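Local coordinates for protein porin (Rhodobacter capsulatus, PDB 2POR) that forms channels that let small hydrophilic solutes diffuse passively across the bacterial outer membrane, at residues Ala199-Gly204 with Asp228-Gly233; Glu205-Phe210 with Ala222-Val227; Ala213-Thr218 with Asp255-Val260. All blocks are in the same frame, centred on the assembly; numbering follows the deposited sequence.

Interaction 1 (Ala199-Gly204 with Asp228-Gly233); sequences AYYADG and DHKAYG. With C8E ((hydroxyethyloxy)tri(ethyloxy)octane), chain H.
Y200 lays its ring over the backbone of Y232 and G233. Y232 CA stands 4.0 Å from the Y200 ring centre, a CH-pi contact over the face. G233 N lies over the same face, also toward the rim, 3.4 Å from Y200 CE1. G233 has no side chain, which gives the ring room to lie this close. H229 does the same over G204, which likewise has no side chain. Its imidazole has G204 N over one face, with H229 CE1 3.5 Å from G204 CA. In both, CG lies between the backbone N and the carbonyl carbon (chi1 70° in Y200, 64° in H229), which starts the ring toward the partner strand. Between them A202 CB and A231 CB meet at 4.2 Å.

The other face carries Y201, D203, K230 and Y232. Y201 CD1 touches Y232 CB at 3.9 Å, and their side chains pass at a slant. D203 and K230 run alongside each other in the same sense, with D203 OD1 4.1 Å from K230 NZ, beyond a salt bridge. A detergent ether oxygen, O9, is at the edge of the Y232 ring, 3.6 Å from Y232 CD2.

Further out, Y200 OH is hydrogen-bonded to Q250 and H229 NE2 to Q183, which probably helps hold both rings in place. I102 and P103 pack on Y200.

Between the strands, Y200 pairs with G233, A202 with A231 and G204 with H229, each through two backbone hydrogen bonds. The axes of 199-204 and 228-233 run 177° apart, the regular antiparallel pairing of neighbouring strands in the 16-stranded porin barrel.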
loop_
_atom_site.group_PDB
_atom_site.type_symbol
_atom_site.label_atom_id
_atom_site.label_comp_id
_atom_site.label_asym_id
_atom_site.label_seq_id
_atom_site.Cartn_x
_atom_site.Cartn_y
_atom_site.Cartn_z
ATOM N N ALA A 199 28.797 4.037 23.514
ATOM C CA ALA A 199 28.385 4.510 24.832
ATOM C C ALA A 199 27.841 5.915 24.716
ATOM O O ALA A 199 28.251 6.653 23.805
ATOM C CB ALA A 199 29.552 4.570 25.790
ATOM N N TYR A 200 26.899 6.340 25.570
ATOM C CA TYR A 200 26.416 7.714 25.495
ATOM C C TYR A 200 26.010 8.132 26.919
ATOM O O TYR A 200 25.796 7.275 27.778
ATOM C CB TYR A 200 25.190 7.839 24.557
ATOM C CG TYR A 200 23.921 7.187 25.135
ATOM C CD1 TYR A 200 23.707 5.814 25.058
ATOM C CD2 TYR A 200 22.989 7.996 25.811
ATOM C CE1 TYR A 200 22.579 5.247 25.657
ATOM C CE2 TYR A 200 21.867 7.436 26.413
ATOM C CZ TYR A 200 21.667 6.068 26.336
ATOM O OH TYR A 200 20.546 5.539 26.963
ATOM N N TYR A 201 25.862 9.413 27.119
ATOM C CA TYR A 201 25.333 9.939 28.336
ATOM C C TYR A 201 24.428 11.063 27.849
ATOM O O TYR A 201 24.805 11.836 26.957
ATOM C CB TYR A 201 26.488 10.447 29.190
ATOM C CG TYR A 201 25.948 11.248 30.363
ATOM C CD1 TYR A 201 25.503 10.552 31.469
ATOM C CD2 TYR A 201 25.881 12.636 30.282
ATOM C CE1 TYR A 201 24.973 11.255 32.522
ATOM C CE2 TYR A 201 25.345 13.341 31.334
ATOM C CZ TYR A 201 24.901 12.632 32.442
ATOM O OH TYR A 201 24.362 13.318 33.518
ATOM N N ALA A 202 23.231 11.204 28.434
ATOM C CA ALA A 202 22.289 12.257 28.043
ATOM C C ALA A 202 21.722 12.873 29.327
ATOM O O ALA A 202 21.510 12.177 30.318
ATOM C CB ALA A 202 21.090 11.708 27.230
ATOM N N ASP A 203 21.439 14.149 29.293
ATOM C CA ASP A 203 20.973 14.857 30.452
ATOM C C ASP A 203 20.049 15.972 29.991
ATOM O O ASP A 203 20.351 16.642 28.984
ATOM C CB ASP A 203 22.220 15.390 31.164
ATOM C CG ASP A 203 21.916 16.079 32.464
ATOM O OD1 ASP A 203 21.741 15.412 33.481
ATOM O OD2 ASP A 203 21.831 17.294 32.442
ATOM N N GLY A 204 18.924 16.244 30.666
ATOM C CA GLY A 204 18.116 17.387 30.263
ATOM C C GLY A 204 16.853 17.493 31.093
ATOM O O GLY A 204 16.840 17.121 32.280
ATOM N N ASP A 228 13.797 16.834 35.666
ATOM C CA ASP A 228 15.141 16.619 35.127
ATOM C C ASP A 228 15.330 15.175 34.853
ATOM O O ASP A 228 14.757 14.348 35.563
ATOM C CB ASP A 228 16.237 17.043 36.112
ATOM C CG ASP A 228 16.172 18.547 36.397
ATOM O OD1 ASP A 228 16.131 19.348 35.455
ATOM O OD2 ASP A 228 16.125 18.919 37.569
ATOM N N HIS A 229 16.133 14.805 33.863
ATOM C CA HIS A 229 16.341 13.387 33.588
ATOM C C HIS A 229 17.776 13.166 33.140
ATOM O O HIS A 229 18.477 14.105 32.723
ATOM C CB HIS A 229 15.407 12.851 32.459
ATOM C CG HIS A 229 15.658 13.483 31.063
ATOM N ND1 HIS A 229 15.568 14.759 30.672
ATOM C CD2 HIS A 229 16.022 12.757 29.932
ATOM C CE1 HIS A 229 15.848 14.838 29.387
ATOM N NE2 HIS A 229 16.116 13.629 28.964
ATOM N N LYS A 230 18.169 11.913 33.267
ATOM C CA LYS A 230 19.407 11.511 32.693
ATOM C C LYS A 230 19.238 10.127 32.134
ATOM O O LYS A 230 18.345 9.395 32.541
ATOM C CB LYS A 230 20.477 11.558 33.736
ATOM C CG LYS A 230 20.565 10.523 34.811
ATOM C CD LYS A 230 21.578 11.135 35.810
ATOM C CE LYS A 230 21.076 12.491 36.382
ATOM N NZ LYS A 230 22.097 13.322 37.004
ATOM N N ALA A 231 20.045 9.791 31.137
ATOM C CA ALA A 231 20.007 8.490 30.493
ATOM C C ALA A 231 21.454 8.184 30.095
ATOM O O ALA A 231 22.237 9.093 29.765
ATOM C CB ALA A 231 19.137 8.578 29.250
ATOM N N TYR A 232 21.887 6.945 30.189
ATOM C CA TYR A 232 23.220 6.567 29.728
ATOM C C TYR A 232 23.229 5.077 29.413
ATOM O O TYR A 232 22.365 4.330 29.901
ATOM C CB TYR A 232 24.309 6.918 30.785
ATOM C CG TYR A 232 23.951 6.562 32.216
ATOM C CD1 TYR A 232 23.256 7.498 32.963
ATOM C CD2 TYR A 232 24.282 5.325 32.744
ATOM C CE1 TYR A 232 22.878 7.191 34.249
ATOM C CE2 TYR A 232 23.914 5.013 34.043
ATOM C CZ TYR A 232 23.209 5.954 34.783
ATOM O OH TYR A 232 22.796 5.655 36.080
ATOM N N GLY A 233 24.135 4.576 28.568
ATOM C CA GLY A 233 24.154 3.168 28.220
ATOM C C GLY A 233 25.419 2.805 27.454
ATOM O O GLY A 233 26.253 3.634 27.082
HETATM C C1 C8E H . 30.604 9.881 26.931
HETATM C C2 C8E H . 30.160 8.456 27.248
HETATM C C3 C8E H . 30.037 8.173 28.736
HETATM C C4 C8E H . 29.236 6.873 28.987
HETATM C C5 C8E H . 29.259 6.408 30.450
HETATM C C6 C8E H . 28.229 5.352 30.869
HETATM C C7 C8E H . 28.412 3.958 30.294
HETATM C C8 C8E H . 28.003 2.911 31.335
HETATM O O9 C8E H . 26.668 2.829 31.877
HETATM C C10 C8E H . 26.095 1.502 31.807
HETATM C C11 C8E H . 25.003 0.984 32.779
HETATM O O12 C8E H . 25.210 0.806 34.192
HETATM C C13 C8E H . 25.639 -0.512 34.569
HETATM C C14 C8E H . 24.963 -1.196 35.773
HETATM O O15 C8E H . 23.646 -1.780 35.711
HETATM C C16 C8E H . 23.655 -3.176 36.103
HETATM C C17 C8E H . 22.402 -4.102 36.212
HETATM O O18 C8E H . 21.650 -4.612 35.077
HETATM C C19 C8E H . 21.774 -6.020 34.827
HETATM C C20 C8E H . 22.621 -6.463 33.645
HETATM O O21 C8E H . 22.583 -7.876 33.469
#

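Interaction 2 (Glu205-Phe210 with Ala222-Val227); sequences ELDRDF and AAATAV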
loop_
_atom_site.group_PDB
_atom_site.type_symbol
_atom_site.label_atom_id
_atom_site.label_comp_id
_atom_site.label_asym_id
_atom_site.label_seq_id
_atom_site.Cartn_x
_atom_site.Cartn_y
_atom_site.Cartn_z
ATOM N N GLU A 205 15.784 17.955 30.461
ATOM C CA GLU A 205 14.517 18.000 31.162
ATOM C C GLU A 205 13.387 17.729 30.212
ATOM O O GLU A 205 13.449 18.042 29.024
ATOM C CB GLU A 205 14.295 19.344 31.835
ATOM C CG GLU A 205 14.192 20.526 30.921
ATOM C CD GLU A 205 14.158 21.871 31.643
ATOM O OE1 GLU A 205 14.895 22.038 32.622
ATOM O OE2 GLU A 205 13.401 22.743 31.188
ATOM N N LEU A 206 12.363 17.100 30.779
ATOM C CA LEU A 206 11.205 16.624 30.055
ATOM C C LEU A 206 9.930 17.222 30.637
ATOM O O LEU A 206 9.931 17.635 31.796
ATOM C CB LEU A 206 11.108 15.125 30.172
ATOM C CG LEU A 206 12.217 14.275 29.569
ATOM C CD1 LEU A 206 11.899 12.808 29.810
ATOM C CD2 LEU A 206 12.345 14.605 28.074
ATOM N N ASP A 207 8.842 17.294 29.866
ATOM C CA ASP A 207 7.544 17.674 30.371
ATOM C C ASP A 207 7.160 16.576 31.363
ATOM O O ASP A 207 7.354 15.377 31.107
ATOM C CB ASP A 207 6.548 17.719 29.242
ATOM C CG ASP A 207 5.113 17.861 29.740
ATOM O OD1 ASP A 207 4.776 18.951 30.208
ATOM O OD2 ASP A 207 4.364 16.888 29.669
ATOM N N ARG A 208 6.556 16.984 32.487
ATOM C CA ARG A 208 6.125 16.066 33.537
ATOM C C ARG A 208 5.234 14.962 33.042
ATOM O O ARG A 208 5.509 13.785 33.286
ATOM C CB ARG A 208 5.346 16.803 34.652
ATOM C CG ARG A 208 4.824 15.897 35.792
ATOM C CD ARG A 208 3.759 16.650 36.611
ATOM N NE ARG A 208 2.555 16.871 35.823
ATOM C CZ ARG A 208 2.057 18.099 35.670
ATOM N NH1 ARG A 208 2.606 19.175 36.233
ATOM N NH2 ARG A 208 1.002 18.251 34.892
ATOM N N ASP A 209 4.142 15.323 32.368
ATOM C CA ASP A 209 3.226 14.285 31.976
ATOM C C ASP A 209 3.751 13.436 30.812
ATOM O O ASP A 209 3.433 12.253 30.733
ATOM C CB ASP A 209 1.889 14.945 31.648
ATOM C CG ASP A 209 1.190 15.509 32.911
ATOM O OD1 ASP A 209 1.439 15.049 34.023
ATOM O OD2 ASP A 209 0.404 16.427 32.756
ATOM N N PHE A 210 4.602 13.969 29.947
ATOM C CA PHE A 210 5.273 13.160 28.912
ATOM C C PHE A 210 6.180 12.117 29.629
ATOM O O PHE A 210 6.115 10.902 29.350
ATOM C CB PHE A 210 6.041 14.177 28.014
ATOM C CG PHE A 210 7.005 13.607 26.979
ATOM C CD1 PHE A 210 8.311 13.300 27.340
ATOM C CD2 PHE A 210 6.578 13.389 25.685
ATOM C CE1 PHE A 210 9.187 12.773 26.409
ATOM C CE2 PHE A 210 7.462 12.862 24.754
ATOM C CZ PHE A 210 8.759 12.555 25.118
ATOM N N ALA A 222 -2.717 19.266 36.741
ATOM C CA ALA A 222 -2.083 20.513 37.161
ATOM C C ALA A 222 -1.432 21.116 35.936
ATOM O O ALA A 222 -1.340 20.433 34.909
ATOM C CB ALA A 222 -0.952 20.315 38.174
ATOM N N ALA A 223 -1.043 22.385 35.995
ATOM C CA ALA A 223 -0.291 23.044 34.927
ATOM C C ALA A 223 1.080 22.347 34.774
ATOM O O ALA A 223 1.704 21.857 35.748
ATOM C CB ALA A 223 -0.041 24.508 35.261
ATOM N N ALA A 224 1.510 22.290 33.509
ATOM C CA ALA A 224 2.720 21.586 33.124
ATOM C C ALA A 224 3.934 22.087 33.855
ATOM O O ALA A 224 4.111 23.282 34.111
ATOM C CB ALA A 224 2.982 21.772 31.648
ATOM N N THR A 225 4.777 21.155 34.225
ATOM C CA THR A 225 6.042 21.500 34.843
ATOM C C THR A 225 7.105 20.665 34.130
ATOM O O THR A 225 6.736 19.684 33.451
ATOM C CB THR A 225 6.017 21.160 36.375
ATOM O OG1 THR A 225 5.735 19.769 36.596
ATOM C CG2 THR A 225 4.931 21.988 37.053
ATOM N N ALA A 226 8.391 20.993 34.268
ATOM C CA ALA A 226 9.453 20.167 33.695
ATOM C C ALA A 226 10.130 19.306 34.768
ATOM O O ALA A 226 10.192 19.754 35.914
ATOM C CB ALA A 226 10.481 21.058 33.067
ATOM N N VAL A 227 10.578 18.064 34.514
ATOM C CA VAL A 227 11.330 17.211 35.447
ATOM C C VAL A 227 12.737 16.979 34.884
ATOM O O VAL A 227 12.890 16.939 33.662
ATOM C CB VAL A 227 10.680 15.823 35.664
ATOM C CG1 VAL A 227 9.531 16.059 36.614
ATOM C CG2 VAL A 227 10.200 15.161 34.367
#
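R208 reaches across to the loop 222-225 and meets it with its guanidinium edge. CG is anti to the backbone N (chi1 179°), and the chain bends at chi3 so that NE turns toward D209. R208 NH1 donates to A223 O at 2.9 Å, nearly straight at 171° and in the guanidinium plane. R208 NH2 donates to A222 O over a longer 3.2 Å, with that oxygen tilted from the plane. R208 NH1 also makes a weak bond to T225 OG1. From its own side of the contact, D209 takes NE and NH2 side-on, one carboxylate oxygen to each, and both nitrogens stand above the carboxylate plane. The charge of R208 is therefore probably offset within its own segment, while its remaining N-H groups hold loop carbonyls. V220 N is a second partner of D209 OD1.

Here a barrel hairpin gives way to its connection. L206 and V227 form an antiparallel hydrogen-bonded pair, and then strand 195-207 turns into helix 208-214. D207 is the N-cap: its OD2 accepts from F210 N at 2.9 Å. The other oxygen, D207 OD1, lies 3.6 Å from A224 CB and accepts from A179 N.

R208 N extends the pairing by donating to T225 O at 2.9 Å. T225 and R208 lean across each other, with T225 OG1 3.6 Å from R208 CB. Toward the barrel, L206 CB and V227 CG2 touch loosely at 4.3 Å.

Interaction 3 (Ala213-Thr218 with Asp255-Val260); sequences AVFDLT and DTIDDV. With C8E ((hydroxyethyloxy)tri(ethyloxy)octane), chain E.
F215 carries the methylene of an acid over the centre of its ring. D258 CB stands 3.8 Å from the ring centroid, 13° off the normal, so this is a CH-pi contact over the face. The D258 carboxylate plane is turned 35° from the ring, and D258 OD2 comes no closer than 4.1 Å to F215 CD1.

Two motifs flank the contact. On one side a Schellman motif ends helix 208-214: D216, at positive phi, is its C-prime residue, with D216 N bonded to A213 O and L217 N to R212 O. On the other, I257 and D258 both face I254 in a classic beta bulge on the chain leading through strand 258-272 of the barrel.

The contact is thus the end of a short helix packed on the barrel wall, and it is mainly apolar. F215 CE1 meets V260 CG1 at 3.9 Å as the two side chains pass alongside, heading opposite ways. I257 CG2, anti to its backbone N, touches F215 CD2 at 3.9 Å. I254 also packs on F215, and V260 leans on L252. An alanine in place of F215 would probably open a gap between helix end and wall, leaving D258 CB and V260 CG1 without the ring they rest on.

A detergent molecule runs past the helix end, its C14 3.6 Å from V214 O. Beside the ring, L217 CD1 reaches I257 CG2 at 3.7 Å.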
loop_
_atom_site.group_PDB
_atom_site.type_symbol
_atom_site.label_atom_id
_atom_site.label_comp_id
_atom_site.label_asym_id
_atom_site.label_seq_id
_atom_site.Cartn_x
_atom_site.Cartn_y
_atom_site.Cartn_z
ATOM N N ALA A 213 4.121 9.288 31.196
ATOM C CA ALA A 213 3.626 8.369 30.154
ATOM C C ALA A 213 4.715 7.375 29.710
ATOM O O ALA A 213 4.369 6.246 29.368
ATOM C CB ALA A 213 3.142 9.155 28.943
ATOM N N VAL A 214 6.026 7.704 29.772
ATOM C CA VAL A 214 7.114 6.751 29.516
ATOM C C VAL A 214 6.926 5.569 30.434
ATOM O O VAL A 214 7.102 4.439 29.983
ATOM C CB VAL A 214 8.542 7.310 29.816
ATOM C CG1 VAL A 214 9.654 6.243 29.742
ATOM C CG2 VAL A 214 8.802 8.387 28.815
ATOM N N PHE A 215 6.558 5.800 31.715
ATOM C CA PHE A 215 6.409 4.717 32.691
ATOM C C PHE A 215 4.981 4.228 32.823
ATOM O O PHE A 215 4.637 3.443 33.717
ATOM C CB PHE A 215 6.953 5.166 34.066
ATOM C CG PHE A 215 8.479 5.286 34.130
ATOM C CD1 PHE A 215 9.230 4.180 34.467
ATOM C CD2 PHE A 215 9.101 6.478 33.815
ATOM C CE1 PHE A 215 10.602 4.276 34.477
ATOM C CE2 PHE A 215 10.473 6.565 33.826
ATOM C CZ PHE A 215 11.216 5.466 34.155
ATOM N N ASP A 216 4.165 4.658 31.863
ATOM C CA ASP A 216 2.789 4.265 31.759
ATOM C C ASP A 216 1.969 4.718 32.973
ATOM O O ASP A 216 1.120 3.962 33.477
ATOM C CB ASP A 216 2.776 2.753 31.595
ATOM C CG ASP A 216 1.638 2.261 30.749
ATOM O OD1 ASP A 216 1.211 3.002 29.861
ATOM O OD2 ASP A 216 1.193 1.139 30.988
ATOM N N LEU A 217 2.239 5.941 33.445
ATOM C CA LEU A 217 1.599 6.478 34.646
ATOM C C LEU A 217 0.597 7.523 34.201
ATOM O O LEU A 217 0.875 8.223 33.210
ATOM C CB LEU A 217 2.645 7.108 35.568
ATOM C CG LEU A 217 3.731 6.188 36.112
ATOM C CD1 LEU A 217 4.703 7.019 36.886
ATOM C CD2 LEU A 217 3.144 5.088 36.939
ATOM N N THR A 218 -0.599 7.593 34.823
ATOM C CA THR A 218 -1.587 8.635 34.454
ATOM C C THR A 218 -1.009 10.032 34.672
ATOM O O THR A 218 -0.173 10.221 35.576
ATOM C CB THR A 218 -2.974 8.549 35.284
ATOM O OG1 THR A 218 -2.780 8.024 36.579
ATOM C CG2 THR A 218 -3.960 7.707 34.539
ATOM N N ASP A 255 13.827 12.202 37.411
ATOM C CA ASP A 255 13.673 12.785 38.722
ATOM C C ASP A 255 12.188 12.995 39.027
ATOM O O ASP A 255 11.410 13.490 38.204
ATOM C CB ASP A 255 14.407 14.116 38.750
ATOM C CG ASP A 255 14.480 14.787 40.123
ATOM O OD1 ASP A 255 14.766 14.107 41.114
ATOM O OD2 ASP A 255 14.255 15.994 40.201
ATOM N N THR A 256 11.873 12.544 40.244
ATOM C CA THR A 256 10.560 12.571 40.868
ATOM C C THR A 256 9.652 11.533 40.227
ATOM O O THR A 256 8.568 11.338 40.773
ATOM C CB THR A 256 9.794 13.972 40.807
ATOM O OG1 THR A 256 9.284 14.162 39.513
ATOM C CG2 THR A 256 10.679 15.151 41.146
ATOM N N ILE A 257 9.965 10.810 39.133
ATOM C CA ILE A 257 9.026 9.839 38.557
ATOM C C ILE A 257 9.611 8.494 38.864
ATOM O O ILE A 257 9.173 7.869 39.821
ATOM C CB ILE A 257 8.851 9.969 37.002
ATOM C CG1 ILE A 257 8.506 11.409 36.622
ATOM C CG2 ILE A 257 7.841 8.928 36.528
ATOM C CD1 ILE A 257 7.339 12.077 37.325
ATOM N N ASP A 258 10.634 8.035 38.143
ATOM C CA ASP A 258 11.176 6.713 38.369
ATOM C C ASP A 258 12.473 6.546 37.532
ATOM O O ASP A 258 12.854 7.470 36.814
ATOM C CB ASP A 258 10.126 5.664 37.962
ATOM C CG ASP A 258 10.241 4.320 38.710
ATOM O OD1 ASP A 258 11.155 4.114 39.539
ATOM O OD2 ASP A 258 9.396 3.452 38.464
ATOM N N ASP A 259 13.134 5.399 37.674
ATOM C CA ASP A 259 14.314 5.008 36.932
ATOM C C ASP A 259 14.082 3.590 36.450
ATOM O O ASP A 259 13.229 2.875 36.985
ATOM C CB ASP A 259 15.584 5.037 37.787
ATOM C CG ASP A 259 15.555 4.235 39.088
ATOM O OD1 ASP A 259 15.634 3.015 39.058
ATOM O OD2 ASP A 259 15.453 4.845 40.146
ATOM N N VAL A 260 14.780 3.167 35.405
ATOM C CA VAL A 260 14.682 1.804 34.918
ATOM C C VAL A 260 16.051 1.512 34.280
ATOM O O VAL A 260 16.731 2.415 33.773
ATOM C CB VAL A 260 13.488 1.722 33.899
ATOM C CG1 VAL A 260 13.646 2.679 32.709
ATOM C CG2 VAL A 260 13.369 0.273 33.467
HETATM C C1 C8E E . 14.181 11.661 26.485
HETATM C C2 C8E E . 12.934 11.041 25.904
HETATM C C3 C8E E . 12.982 9.605 26.297
HETATM C C4 C8E E . 11.772 9.023 25.624
HETATM C C5 C8E E . 11.960 7.555 25.264
HETATM C C6 C8E E . 12.332 6.646 26.431
HETATM C C7 C8E E . 12.155 5.151 26.110
HETATM C C8 C8E E . 12.580 4.438 27.366
HETATM O O9 C8E E . 12.261 3.083 27.600
HETATM C C10 C8E E . 11.665 2.895 28.879
HETATM C C11 C8E E . 11.648 1.453 29.258
HETATM O O12 C8E E . 10.624 0.961 30.108
HETATM C C13 C8E E . 9.505 0.437 29.383
HETATM C C14 C8E E . 8.128 1.041 29.687
HETATM O O15 C8E E . 7.668 1.072 31.056
HETATM C C16 C8E E . 6.413 0.395 31.294
HETATM C C17 C8E E . 6.436 -0.912 32.126
HETATM O O18 C8E E . 5.310 -1.491 32.843
HETATM C C19 C8E E . 5.118 -0.912 34.168
HETATM C C20 C8E E . 5.208 -1.840 35.401
HETATM O O21 C8E E . 6.105 -2.925 35.125
#

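The three contacts lie on the same side of the chain's centre and reach the same sheet. Interactions 1 and 2 share strands 195-207 and 226-240, with centres about 18 Å apart; interaction 2 continues the pairing toward the connection. Interaction 3 lies about 11 Å from interaction 2, centre to centre, and shares helix 208-214 with it. Along the chain, segments 205-210 and 222-227 fall between those of interaction 1, while interaction 3 alternates with both. The contacts touch directly: H229 packs on L206, V227 packs on T256, and D228 O probably accepts from D255 N. Together they tie a strand hairpin, its helical connection and the next hairpin into one wall of the channel.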